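Non-structural protein 3 (Porcine deltacoronavirus, PDB 6LN0) probably processes the viral polyprotein through its papain-like protease domain and probably binds ADP-ribose through its macro domain. Local coordinates at residues T185-G197 with V201-V213. Numbering follows the deposited sequence.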
loop_
_atom_site.group_PDB
_atom_site.type_symbol
_atom_site.label_atom_id
_atom_site.label_comp_id
_atom_site.label_asym_id
_atom_site.label_seq_id
_atom_site.Cartn_x
_atom_site.Cartn_y
_atom_site.Cartn_z
ATOM N N THR A 185 -12.067 4.113 -7.032
ATOM C CA THR A 185 -11.917 4.465 -8.435
ATOM C C THR A 185 -10.436 4.459 -8.790
ATOM O O THR A 185 -9.583 4.623 -7.915
ATOM C CB THR A 185 -12.527 5.841 -8.730
ATOM O OG1 THR A 185 -11.548 6.868 -8.527
ATOM C CG2 THR A 185 -13.717 6.119 -7.836
ATOM N N PRO A 186 -10.095 4.270 -10.072
ATOM C CA PRO A 186 -8.675 4.298 -10.452
ATOM C C PRO A 186 -7.986 5.559 -9.951
ATOM O O PRO A 186 -6.765 5.571 -9.762
ATOM C CB PRO A 186 -8.721 4.227 -11.982
ATOM C CG PRO A 186 -10.009 3.487 -12.279
ATOM C CD PRO A 186 -10.975 3.934 -11.210
ATOM N N GLN A 187 -8.759 6.619 -9.691
ATOM C CA GLN A 187 -8.191 7.794 -9.039
ATOM C C GLN A 187 -7.999 7.558 -7.547
ATOM O O GLN A 187 -6.935 7.861 -6.996
ATOM C CB GLN A 187 -9.072 9.020 -9.261
ATOM C CG GLN A 187 -8.546 10.278 -8.558
ATOM C CD GLN A 187 -7.175 10.713 -9.072
ATOM O OE1 GLN A 187 -6.729 10.280 -10.139
ATOM N NE2 GLN A 187 -6.500 11.574 -8.308
ATOM N N GLY A 188 -9.027 7.034 -6.870
ATOM C CA GLY A 188 -8.911 6.766 -5.446
ATOM C C GLY A 188 -7.777 5.815 -5.112
ATOM O O GLY A 188 -7.151 5.940 -4.053
ATOM N N VAL A 189 -7.487 4.871 -6.017
ATOM C CA VAL A 189 -6.413 3.906 -5.794
ATOM C C VAL A 189 -5.082 4.622 -5.606
ATOM O O VAL A 189 -4.315 4.308 -4.685
ATOM C CB VAL A 189 -6.357 2.891 -6.952
ATOM C CG1 VAL A 189 -5.037 2.143 -6.941
ATOM C CG2 VAL A 189 -7.526 1.921 -6.861
ATOM N N LEU A 190 -4.794 5.611 -6.454
ATOM C CA LEU A 190 -3.550 6.353 -6.302
ATOM C C LEU A 190 -3.610 7.317 -5.125
ATOM O O LEU A 190 -2.586 7.584 -4.484
ATOM C CB LEU A 190 -3.217 7.094 -7.596
ATOM C CG LEU A 190 -1.951 7.951 -7.508
ATOM C CD1 LEU A 190 -0.764 7.249 -8.169
ATOM C CD2 LEU A 190 -2.195 9.328 -8.116
ATOM N N GLU A 191 -4.786 7.851 -4.820
ATOM C CA GLU A 191 -4.919 8.637 -3.598
ATOM C C GLU A 191 -4.732 7.787 -2.348
ATOM O O GLU A 191 -4.414 8.320 -1.279
ATOM C CB GLU A 191 -6.292 9.296 -3.539
ATOM C CG GLU A 191 -6.735 9.977 -4.844
ATOM C CD GLU A 191 -7.660 11.162 -4.608
ATOM O OE1 GLU A 191 -7.150 12.290 -4.433
ATOM O OE2 GLU A 191 -8.898 10.954 -4.608
ATOM N N ALA A 192 -4.920 6.473 -2.464
ATOM C CA ALA A 192 -4.863 5.602 -1.304
ATOM C C ALA A 192 -3.436 5.337 -0.854
ATOM O O ALA A 192 -3.228 5.018 0.315
ATOM C CB ALA A 192 -5.568 4.287 -1.614
ATOM N N ASN A 193 -2.457 5.481 -1.749
ATOM C CA ASN A 193 -1.066 5.182 -1.457
ATOM C C ASN A 193 -0.911 3.723 -1.040
ATOM O O ASN A 193 -0.319 3.408 -0.012
ATOM C CB ASN A 193 -0.520 6.116 -0.379
ATOM C CG ASN A 193 -0.090 7.430 -0.926
ATOM O OD1 ASN A 193 0.612 7.487 -1.931
ATOM N ND2 ASN A 193 -0.508 8.510 -0.275
ATOM N N LEU A 194 -1.475 2.827 -1.835
ATOM C CA LEU A 194 -1.400 1.417 -1.493
ATOM C C LEU A 194 0.044 0.960 -1.515
ATOM O O LEU A 194 0.763 1.204 -2.487
ATOM C CB LEU A 194 -2.248 0.586 -2.453
ATOM C CG LEU A 194 -3.685 1.077 -2.363
ATOM C CD1 LEU A 194 -4.613 0.156 -3.110
ATOM C CD2 LEU A 194 -4.069 1.203 -0.890
ATOM N N PHE A 195 0.460 0.303 -0.429
ATOM C CA PHE A 195 1.826 -0.169 -0.244
ATOM C C PHE A 195 1.845 -1.685 -0.069
ATOM O O PHE A 195 1.121 -2.238 0.765
ATOM C CB PHE A 195 2.481 0.528 0.951
ATOM C CG PHE A 195 3.961 0.372 0.996
ATOM C CD1 PHE A 195 4.770 1.048 0.100
ATOM C CD2 PHE A 195 4.557 -0.460 1.933
ATOM C CE1 PHE A 195 6.147 0.898 0.139
ATOM C CE2 PHE A 195 5.938 -0.607 1.984
ATOM C CZ PHE A 195 6.727 0.064 1.083
ATOM N N ASP A 196 2.692 -2.331 -0.856
ATOM C CA ASP A 196 2.867 -3.766 -1.022
ATOM C C ASP A 196 3.683 -4.422 0.088
ATOM O O ASP A 196 3.723 -5.656 0.168
ATOM C CB ASP A 196 3.590 -3.974 -2.354
ATOM C CG ASP A 196 3.512 -5.368 -2.850
ATOM O OD1 ASP A 196 2.413 -5.965 -2.761
ATOM O OD2 ASP A 196 4.550 -5.855 -3.354
ATOM N N GLY A 197 4.350 -3.640 0.927
ATOM C CA GLY A 197 5.434 -4.129 1.738
ATOM C C GLY A 197 6.802 -3.859 1.144
ATOM O O GLY A 197 7.789 -3.807 1.888
ATOM N N VAL A 201 1.520 0.380 -5.092
ATOM C CA VAL A 201 0.801 -0.490 -6.025
ATOM C C VAL A 201 -0.345 0.293 -6.655
ATOM O O VAL A 201 -1.202 0.835 -5.948
ATOM C CB VAL A 201 0.260 -1.755 -5.335
ATOM C CG1 VAL A 201 -0.501 -2.622 -6.319
ATOM C CG2 VAL A 201 1.380 -2.552 -4.705
ATOM N N GLN A 202 -0.386 0.341 -7.976
ATOM C CA GLN A 202 -1.470 1.077 -8.593
ATOM C C GLN A 202 -2.522 0.187 -9.220
ATOM O O GLN A 202 -3.570 0.703 -9.618
ATOM C CB GLN A 202 -0.940 2.076 -9.619
ATOM C CG GLN A 202 -0.684 3.428 -8.992
ATOM C CD GLN A 202 0.751 3.581 -8.558
ATOM O OE1 GLN A 202 1.625 2.860 -9.035
ATOM N NE2 GLN A 202 1.008 4.516 -7.642
ATOM N N GLU A 203 -2.306 -1.124 -9.289
ATOM C CA GLU A 203 -3.425 -2.046 -9.473
ATOM C C GLU A 203 -3.337 -3.166 -8.453
ATOM O O GLU A 203 -2.610 -4.158 -8.657
ATOM C CB GLU A 203 -3.528 -2.592 -10.892
ATOM C CG GLU A 203 -2.281 -3.114 -11.540
ATOM C CD GLU A 203 -2.399 -3.086 -13.055
ATOM O OE1 GLU A 203 -3.196 -2.268 -13.580
ATOM O OE2 GLU A 203 -1.716 -3.897 -13.717
ATOM N N PRO A 204 -4.073 -3.047 -7.356
ATOM C CA PRO A 204 -4.099 -4.104 -6.340
ATOM C C PRO A 204 -4.705 -5.397 -6.865
ATOM O O PRO A 204 -5.711 -5.383 -7.577
ATOM C CB PRO A 204 -4.977 -3.496 -5.237
ATOM C CG PRO A 204 -5.846 -2.492 -5.960
ATOM C CD PRO A 204 -4.929 -1.903 -6.993
ATOM N N LYS A 205 -4.093 -6.518 -6.492
ATOM C CA LYS A 205 -4.705 -7.814 -6.729
ATOM C C LYS A 205 -5.848 -8.037 -5.737
ATOM O O LYS A 205 -5.819 -7.514 -4.621
ATOM C CB LYS A 205 -3.673 -8.929 -6.590
ATOM C CG LYS A 205 -2.591 -8.911 -7.646
ATOM C CD LYS A 205 -1.274 -9.403 -7.048
ATOM C CE LYS A 205 -0.237 -9.717 -8.116
ATOM N NZ LYS A 205 0.037 -11.182 -8.204
ATOM N N PRO A 206 -6.876 -8.795 -6.119
ATOM C CA PRO A 206 -8.018 -8.979 -5.210
ATOM C C PRO A 206 -7.676 -9.855 -4.004
ATOM O O PRO A 206 -6.845 -10.769 -4.064
ATOM C CB PRO A 206 -9.085 -9.637 -6.099
ATOM C CG PRO A 206 -8.331 -10.231 -7.240
ATOM C CD PRO A 206 -7.117 -9.378 -7.452
ATOM N N GLY A 207 -8.335 -9.551 -2.881
ATOM C CA GLY A 207 -8.176 -10.303 -1.659
ATOM C C GLY A 207 -6.975 -9.932 -0.824
ATOM O O GLY A 207 -6.950 -10.244 0.377
ATOM N N GLN A 208 -5.988 -9.269 -1.411
ATOM C CA GLN A 208 -4.735 -8.980 -0.748
ATOM C C GLN A 208 -4.854 -7.690 0.056
ATOM O O GLN A 208 -5.551 -6.748 -0.335
ATOM C CB GLN A 208 -3.615 -8.885 -1.782
ATOM C CG GLN A 208 -2.323 -8.262 -1.288
ATOM C CD GLN A 208 -1.197 -8.409 -2.292
ATOM O OE1 GLN A 208 -1.262 -9.253 -3.193
ATOM N NE2 GLN A 208 -0.142 -7.603 -2.133
ATOM N N ILE A 209 -4.179 -7.660 1.200
ATOM C CA ILE A 209 -4.252 -6.531 2.111
ATOM C C ILE A 209 -3.069 -5.616 1.853
ATOM O O ILE A 209 -1.927 -6.078 1.762
ATOM C CB ILE A 209 -4.271 -6.999 3.566
ATOM C CG1 ILE A 209 -5.421 -7.974 3.791
ATOM C CG2 ILE A 209 -4.360 -5.815 4.483
ATOM C CD1 ILE A 209 -5.476 -8.453 5.227
ATOM N N TYR A 210 -3.338 -4.322 1.736
ATOM C CA TYR A 210 -2.328 -3.333 1.414
ATOM C C TYR A 210 -2.264 -2.316 2.540
ATOM O O TYR A 210 -3.275 -2.008 3.186
ATOM C CB TYR A 210 -2.633 -2.619 0.077
ATOM C CG TYR A 210 -2.520 -3.507 -1.134
ATOM C CD1 TYR A 210 -1.302 -3.673 -1.778
ATOM C CD2 TYR A 210 -3.631 -4.181 -1.636
ATOM C CE1 TYR A 210 -1.189 -4.486 -2.877
ATOM C CE2 TYR A 210 -3.526 -4.997 -2.725
ATOM C CZ TYR A 210 -2.306 -5.141 -3.352
ATOM O OH TYR A 210 -2.187 -5.961 -4.454
ATOM N N LEU A 211 -1.068 -1.809 2.787
ATOM C CA LEU A 211 -0.915 -0.705 3.723
ATOM C C LEU A 211 -1.364 0.573 3.018
ATOM O O LEU A 211 -0.851 0.915 1.946
ATOM C CB LEU A 211 0.536 -0.595 4.199
ATOM C CG LEU A 211 0.840 0.402 5.325
ATOM C CD1 LEU A 211 0.106 0.040 6.624
ATOM C CD2 LEU A 211 2.330 0.488 5.580
ATOM N N GLU A 212 -2.345 1.251 3.595
ATOM C CA GLU A 212 -2.746 2.570 3.134
ATOM C C GLU A 212 -1.832 3.580 3.797
ATOM O O GLU A 212 -1.958 3.857 4.989
ATOM C CB GLU A 212 -4.200 2.832 3.489
ATOM C CG GLU A 212 -4.602 4.300 3.410
ATOM C CD GLU A 212 -6.040 4.473 2.946
ATOM O OE1 GLU A 212 -6.720 3.429 2.762
ATOM O OE2 GLU A 212 -6.475 5.646 2.757
ATOM N N VAL A 213 -0.888 4.118 3.048
ATOM C CA VAL A 213 0.108 4.976 3.675
ATOM C C VAL A 213 -0.458 6.382 3.825
ATOM O O VAL A 213 -0.322 7.224 2.933
ATOM C CB VAL A 213 1.425 4.943 2.883
ATOM C CG1 VAL A 213 2.458 5.904 3.486
ATOM C CG2 VAL A 213 1.957 3.515 2.847
#
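Phe195 and Leu211 form the hydrogen-bonded pair of a short antiparallel ladder at the edge of a four-stranded mixed sheet, consistent with the ubiquitin-like beta-grasp domain between the macro domain and the protease. Strand 194-195 follows helix 186-192 and borders strand 209-212, whose other side pairs with strand 168-173. Reciprocal backbone bonds establish the register: Phe195 N to Leu211 O is 2.8 Å and Leu211 N to Phe195 O 3.0 Å. Val213 N extends the ladder to Asn193 O at 3.2 Å; the N-H line is nearly straight (167°), although the donor sits above the carbonyl plane. On the opposite side of strand 194-195, Leu194 O accepts from Val201 N at 2.8 Å, tying in the loop that leads to Pro204.

Side chains alternate. Leu194, with CG beside its backbone N (chi1 -59°), carries CD1 to within 4.1 Å of Pro204 CG, and its CB lies 4.1 Å from Tyr210 CB; Val170 of strand 168-173 touches both Leu194 and Pro204. Phe195 points to the other face, where its CB meets Val213 CG2 at 3.6 Å and its ring reaches helix 228-237. Gln208 CG lies over one face of the Tyr210 ring, displaced toward the rim, and Tyr210 OH accepts from Lys205 N at 2.8 Å.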